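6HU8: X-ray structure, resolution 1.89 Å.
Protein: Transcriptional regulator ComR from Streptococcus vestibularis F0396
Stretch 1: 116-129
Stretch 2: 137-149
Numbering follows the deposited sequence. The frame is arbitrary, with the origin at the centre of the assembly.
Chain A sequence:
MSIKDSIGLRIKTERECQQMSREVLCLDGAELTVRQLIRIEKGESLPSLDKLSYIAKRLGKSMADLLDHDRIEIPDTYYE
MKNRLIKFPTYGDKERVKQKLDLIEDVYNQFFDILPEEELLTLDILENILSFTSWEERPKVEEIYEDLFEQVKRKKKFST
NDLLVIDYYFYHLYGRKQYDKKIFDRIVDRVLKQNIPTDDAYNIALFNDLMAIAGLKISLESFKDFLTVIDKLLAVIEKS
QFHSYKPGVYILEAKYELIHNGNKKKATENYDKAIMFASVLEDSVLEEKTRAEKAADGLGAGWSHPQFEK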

# COMPACT_ATOMS: atom_id res chain seq x y z
N PRO A 116 -10.19 6.27 11.50
CA PRO A 116 -11.06 5.23 10.95
C PRO A 116 -10.27 3.96 10.63
O PRO A 116 -9.04 3.95 10.66
CB PRO A 116 -11.61 5.86 9.67
CG PRO A 116 -10.52 6.78 9.23
CD PRO A 116 -9.91 7.33 10.51
N GLU A 117 -11.00 2.91 10.30
CA GLU A 117 -10.43 1.60 10.06
C GLU A 117 -9.33 1.60 8.99
O GLU A 117 -8.31 0.93 9.15
CB GLU A 117 -11.54 0.65 9.65
CG GLU A 117 -11.27 -0.80 9.84
CD GLU A 117 -12.54 -1.61 9.62
OE1 GLU A 117 -13.33 -1.79 10.58
OE2 GLU A 117 -12.76 -2.03 8.46
N GLU A 118 -9.55 2.33 7.91
CA GLU A 118 -8.60 2.32 6.80
C GLU A 118 -7.26 2.96 7.14
O GLU A 118 -6.22 2.54 6.64
CB GLU A 118 -9.18 3.03 5.58
CG GLU A 118 -10.53 2.54 5.17
CD GLU A 118 -11.67 3.35 5.78
OE1 GLU A 118 -11.83 3.34 7.04
OE2 GLU A 118 -12.41 3.99 4.99
N GLU A 119 -7.29 4.01 7.96
CA GLU A 119 -6.06 4.63 8.39
C GLU A 119 -5.31 3.70 9.33
O GLU A 119 -4.08 3.55 9.22
CB GLU A 119 -6.33 5.98 9.07
CG GLU A 119 -6.84 7.07 8.11
CD GLU A 119 -5.83 7.42 7.01
OE1 GLU A 119 -4.61 7.45 7.29
OE2 GLU A 119 -6.27 7.66 5.86
N LEU A 120 -6.05 3.08 10.24
CA LEU A 120 -5.47 2.17 11.21
C LEU A 120 -4.84 0.99 10.51
O LEU A 120 -3.78 0.53 10.92
CB LEU A 120 -6.53 1.68 12.20
CG LEU A 120 -6.94 2.72 13.25
CD1 LEU A 120 -8.16 2.25 14.05
CD2 LEU A 120 -5.76 2.98 14.17
N LEU A 121 -5.50 0.48 9.47
CA LEU A 121 -4.93 -0.63 8.68
C LEU A 121 -3.63 -0.22 7.99
O LEU A 121 -2.67 -0.99 7.91
CB LEU A 121 -5.91 -1.14 7.63
CG LEU A 121 -5.29 -2.23 6.72
CD1 LEU A 121 -5.10 -3.52 7.50
CD2 LEU A 121 -6.15 -2.48 5.47
N THR A 122 -3.59 1.02 7.49
CA THR A 122 -2.38 1.53 6.87
C THR A 122 -1.20 1.42 7.83
O THR A 122 -0.09 1.04 7.43
CB THR A 122 -2.55 2.99 6.40
OG1 THR A 122 -3.24 3.00 5.14
CG2 THR A 122 -1.20 3.66 6.22
N LEU A 123 -1.44 1.74 9.10
CA LEU A 123 -0.38 1.67 10.09
C LEU A 123 0.04 0.21 10.33
O LEU A 123 1.23 -0.09 10.39
CB LEU A 123 -0.82 2.33 11.39
CG LEU A 123 -1.07 3.84 11.27
CD1 LEU A 123 -1.50 4.46 12.61
CD2 LEU A 123 0.15 4.55 10.71
N ASP A 124 -0.94 -0.67 10.46
CA ASP A 124 -0.67 -2.09 10.63
C ASP A 124 0.14 -2.67 9.46
O ASP A 124 1.05 -3.46 9.67
CB ASP A 124 -1.98 -2.87 10.79
CG ASP A 124 -2.57 -2.76 12.19
OD1 ASP A 124 -1.80 -2.61 13.16
OD2 ASP A 124 -3.80 -2.86 12.31
N ILE A 125 -0.22 -2.29 8.23
CA ILE A 125 0.45 -2.81 7.03
C ILE A 125 1.92 -2.41 6.99
O ILE A 125 2.79 -3.26 6.81
CB ILE A 125 -0.21 -2.31 5.73
CG1 ILE A 125 -1.56 -2.99 5.51
CG2 ILE A 125 0.70 -2.55 4.51
CD1 ILE A 125 -2.32 -2.43 4.32
N LEU A 126 2.20 -1.12 7.14
CA LEU A 126 3.57 -0.63 7.20
C LEU A 126 4.36 -1.37 8.27
O LEU A 126 5.50 -1.77 8.05
CB LEU A 126 3.59 0.87 7.48
CG LEU A 126 3.07 1.76 6.35
CD1 LEU A 126 2.87 3.17 6.84
CD2 LEU A 126 4.06 1.72 5.19
N GLU A 127 3.74 -1.54 9.43
CA GLU A 127 4.41 -2.17 10.56
C GLU A 127 4.69 -3.65 10.28
O GLU A 127 5.79 -4.13 10.54
CB GLU A 127 3.58 -2.02 11.83
CG GLU A 127 4.32 -2.42 13.09
CD GLU A 127 3.40 -2.51 14.30
OE1 GLU A 127 3.72 -1.90 15.34
OE2 GLU A 127 2.37 -3.21 14.22
N ASN A 128 3.68 -4.37 9.76
CA ASN A 128 3.83 -5.79 9.48
C ASN A 128 4.93 -6.05 8.43
O ASN A 128 5.83 -6.84 8.67
CB ASN A 128 2.49 -6.38 9.02
CG ASN A 128 1.53 -6.65 10.19
OD1 ASN A 128 1.86 -6.38 11.35
ND2 ASN A 128 0.34 -7.18 9.89
N ILE A 129 4.86 -5.38 7.29
CA ILE A 129 5.87 -5.53 6.25
C ILE A 129 7.26 -5.15 6.77
O ILE A 129 8.20 -5.94 6.66
CB ILE A 129 5.54 -4.69 4.98
CG1 ILE A 129 4.25 -5.18 4.33
CG2 ILE A 129 6.70 -4.74 3.97
CD1 ILE A 129 3.78 -4.32 3.17
N GLU A 137 -0.32 -14.31 11.31
CA GLU A 137 -0.21 -14.05 12.74
C GLU A 137 -1.21 -13.00 13.20
O GLU A 137 -1.44 -12.85 14.40
CB GLU A 137 1.21 -13.57 13.10
CG GLU A 137 2.26 -14.67 13.19
CD GLU A 137 3.49 -14.26 14.01
OE1 GLU A 137 3.89 -13.07 13.98
OE2 GLU A 137 4.06 -15.15 14.69
N ARG A 138 -1.79 -12.28 12.25
CA ARG A 138 -2.67 -11.15 12.56
C ARG A 138 -4.05 -11.25 11.91
O ARG A 138 -4.40 -10.41 11.07
CB ARG A 138 -1.99 -9.85 12.13
CG ARG A 138 -0.59 -9.72 12.67
CD ARG A 138 -0.55 -8.81 13.87
NE ARG A 138 -0.01 -7.50 13.50
CZ ARG A 138 -0.56 -6.33 13.84
NH1 ARG A 138 -1.68 -6.31 14.56
NH2 ARG A 138 0.01 -5.19 13.46
N PRO A 139 -4.86 -12.24 12.33
CA PRO A 139 -6.20 -12.50 11.76
C PRO A 139 -7.14 -11.29 11.81
O PRO A 139 -7.96 -11.12 10.90
CB PRO A 139 -6.74 -13.63 12.65
CG PRO A 139 -5.99 -13.51 13.93
CD PRO A 139 -4.61 -13.08 13.51
N LYS A 140 -7.04 -10.48 12.86
CA LYS A 140 -7.93 -9.34 12.98
C LYS A 140 -7.57 -8.30 11.92
O LYS A 140 -8.43 -7.67 11.33
CB LYS A 140 -7.85 -8.73 14.38
CG LYS A 140 -8.16 -9.73 15.49
CD LYS A 140 -8.39 -9.05 16.84
CE LYS A 140 -7.81 -7.62 16.87
NZ LYS A 140 -8.33 -6.83 18.02
N VAL A 141 -6.28 -8.16 11.65
CA VAL A 141 -5.81 -7.30 10.57
C VAL A 141 -6.22 -7.91 9.23
O VAL A 141 -6.67 -7.21 8.32
CB VAL A 141 -4.28 -7.13 10.64
CG1 VAL A 141 -3.76 -6.46 9.38
CG2 VAL A 141 -3.90 -6.37 11.89
N GLU A 142 -6.08 -9.23 9.13
CA GLU A 142 -6.39 -9.92 7.88
C GLU A 142 -7.84 -9.75 7.45
O GLU A 142 -8.13 -9.57 6.27
CB GLU A 142 -6.05 -11.42 8.01
CG GLU A 142 -6.15 -12.20 6.70
CD GLU A 142 -5.10 -11.79 5.67
OE1 GLU A 142 -4.18 -11.00 6.00
OE2 GLU A 142 -5.21 -12.25 4.51
N GLU A 143 -8.75 -9.80 8.43
CA GLU A 143 -10.19 -9.66 8.21
C GLU A 143 -10.52 -8.27 7.65
O GLU A 143 -11.37 -8.11 6.77
CB GLU A 143 -10.95 -9.92 9.52
CG GLU A 143 -12.47 -9.88 9.42
CD GLU A 143 -13.17 -10.04 10.78
OE1 GLU A 143 -12.58 -9.67 11.82
OE2 GLU A 143 -14.31 -10.54 10.83
N ILE A 144 -9.86 -7.25 8.19
CA ILE A 144 -10.03 -5.88 7.72
C ILE A 144 -9.39 -5.69 6.34
O ILE A 144 -10.01 -5.14 5.42
CB ILE A 144 -9.44 -4.87 8.75
CG1 ILE A 144 -10.33 -4.80 9.99
CG2 ILE A 144 -9.24 -3.47 8.12
CD1 ILE A 144 -9.61 -4.41 11.27
N TYR A 145 -8.17 -6.18 6.18
CA TYR A 145 -7.50 -6.08 4.90
C TYR A 145 -8.35 -6.75 3.82
O TYR A 145 -8.45 -6.25 2.70
CB TYR A 145 -6.10 -6.73 4.96
CG TYR A 145 -5.65 -7.30 3.64
CD1 TYR A 145 -5.01 -6.49 2.68
CD2 TYR A 145 -5.82 -8.65 3.35
CE1 TYR A 145 -4.59 -7.02 1.47
CE2 TYR A 145 -5.42 -9.18 2.15
CZ TYR A 145 -4.80 -8.38 1.22
OH TYR A 145 -4.41 -8.97 0.04
N GLU A 146 -8.99 -7.86 4.18
CA GLU A 146 -9.72 -8.64 3.18
C GLU A 146 -10.80 -7.80 2.49
O GLU A 146 -10.89 -7.79 1.27
CB GLU A 146 -10.34 -9.90 3.79
CG GLU A 146 -10.95 -10.80 2.74
CD GLU A 146 -11.48 -12.13 3.30
OE1 GLU A 146 -12.48 -12.10 4.04
OE2 GLU A 146 -10.91 -13.19 2.98
N ASP A 147 -11.61 -7.09 3.27
CA ASP A 147 -12.70 -6.35 2.64
C ASP A 147 -12.20 -5.09 1.93
O ASP A 147 -12.69 -4.75 0.85
CB ASP A 147 -13.80 -6.02 3.67
CG ASP A 147 -14.69 -7.23 3.97
OD1 ASP A 147 -14.51 -8.27 3.29
OD2 ASP A 147 -15.57 -7.14 4.85
N LEU A 148 -11.22 -4.40 2.52
CA LEU A 148 -10.64 -3.23 1.83
C LEU A 148 -9.97 -3.64 0.50
O LEU A 148 -10.07 -2.92 -0.49
CB LEU A 148 -9.65 -2.50 2.74
CG LEU A 148 -10.37 -1.79 3.90
CD1 LEU A 148 -9.41 -1.30 4.98
CD2 LEU A 148 -11.19 -0.62 3.37
N PHE A 149 -9.32 -4.81 0.46
CA PHE A 149 -8.73 -5.28 -0.79
C PHE A 149 -9.80 -5.64 -1.82
O PHE A 149 -9.61 -5.34 -3.00
CB PHE A 149 -7.82 -6.49 -0.58
CG PHE A 149 -7.11 -6.94 -1.83
CD1 PHE A 149 -6.36 -6.03 -2.58
CD2 PHE A 149 -7.18 -8.26 -2.25
CE1 PHE A 149 -5.71 -6.44 -3.75
CE2 PHE A 149 -6.53 -8.68 -3.41
CZ PHE A 149 -5.79 -7.77 -4.16
O HOH W 1 -12.39 -3.59 5.91

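Two helices, 117-129 and 139-149, pack at a steep angle: their N-to-C directions differ by 119° and their axes come no closer than 10.5 Å. Between them Leu121 is the main knob, with 82 Å² of its surface covered by the second stretch. It is set into a hole made by Val141, Ile144, Tyr145 and Leu148, four positions on one face of the second helix. With chi1 t and chi2 p, its two methyls divide between the walls: Leu121 CD1 lies 3.7 Å from Val141 CG1, and Leu121 CD2 lies 3.5 Å from Leu148 CD1. The floor is partly backbone, since Leu121 CD2 also comes within 3.9 Å of Tyr145 CA. Tyr145 points sideways and the end of its side chain leads away, so it offers the knob its CB, 4.2 Å from Leu121 CD1, rather than its ring. Leu121 CB closes on Ile144 CG2 at 4.1 Å.

The walls suit their places. Beta-branched Val141 is short, and the helices are close here, with 7.0 Å between the CA atoms of Leu121 and Val141. Ile144 and Leu148 extend the apolar surface toward the start of the first helix, where glutamates meet them through their carbon stems: Glu117 CG touches Ile144 CG2 at 3.8 Å, and Glu118 CG touches Leu148 CD2 at 3.7 Å. A long acid can thus pack with its methylenes and keep its charge free for other work. Glu117 does so through a water that donates to Glu117 OE2 at 3.0 Å and to the backbone Ile144 O at 2.9 Å, a small bridge beside the greasy patch.

At the other end of the contact the chemistry turns polar. Arg138, at the N-cap position of the second helix, sends its guanidinium over the first helix to Asp124, Glu127 and Asn128. Asn128 OD1 accepts from both Arg138 NE, at 3.1 Å, and Arg138 NH2, at 3.0 Å, a forked grip lying near the guanidinium plane. Arg138 NH2 also donates to Asp124 OD1 at 3.2 Å within a salt bridge, and forms a second salt bridge with Glu127 OE2 at 3.2 Å, this one approached obliquely. Spacing of three and four residues puts these three side chains on neighbouring turns, within reach of one cation. Val141 joins the two regions, Val141 CG2 packing 3.5 Å from Asp124 OD2.

The whole contact buries 539 Å², summed over both sides. Leu121, Val141 and Leu148 are buried, as fits apolar side chains at its centre, while Arg138 and Asp124 stay partly exposed. Its rule is economical: one leucine in a four-residue hollow, glutamate stems at one end and an arginine clasp at the other.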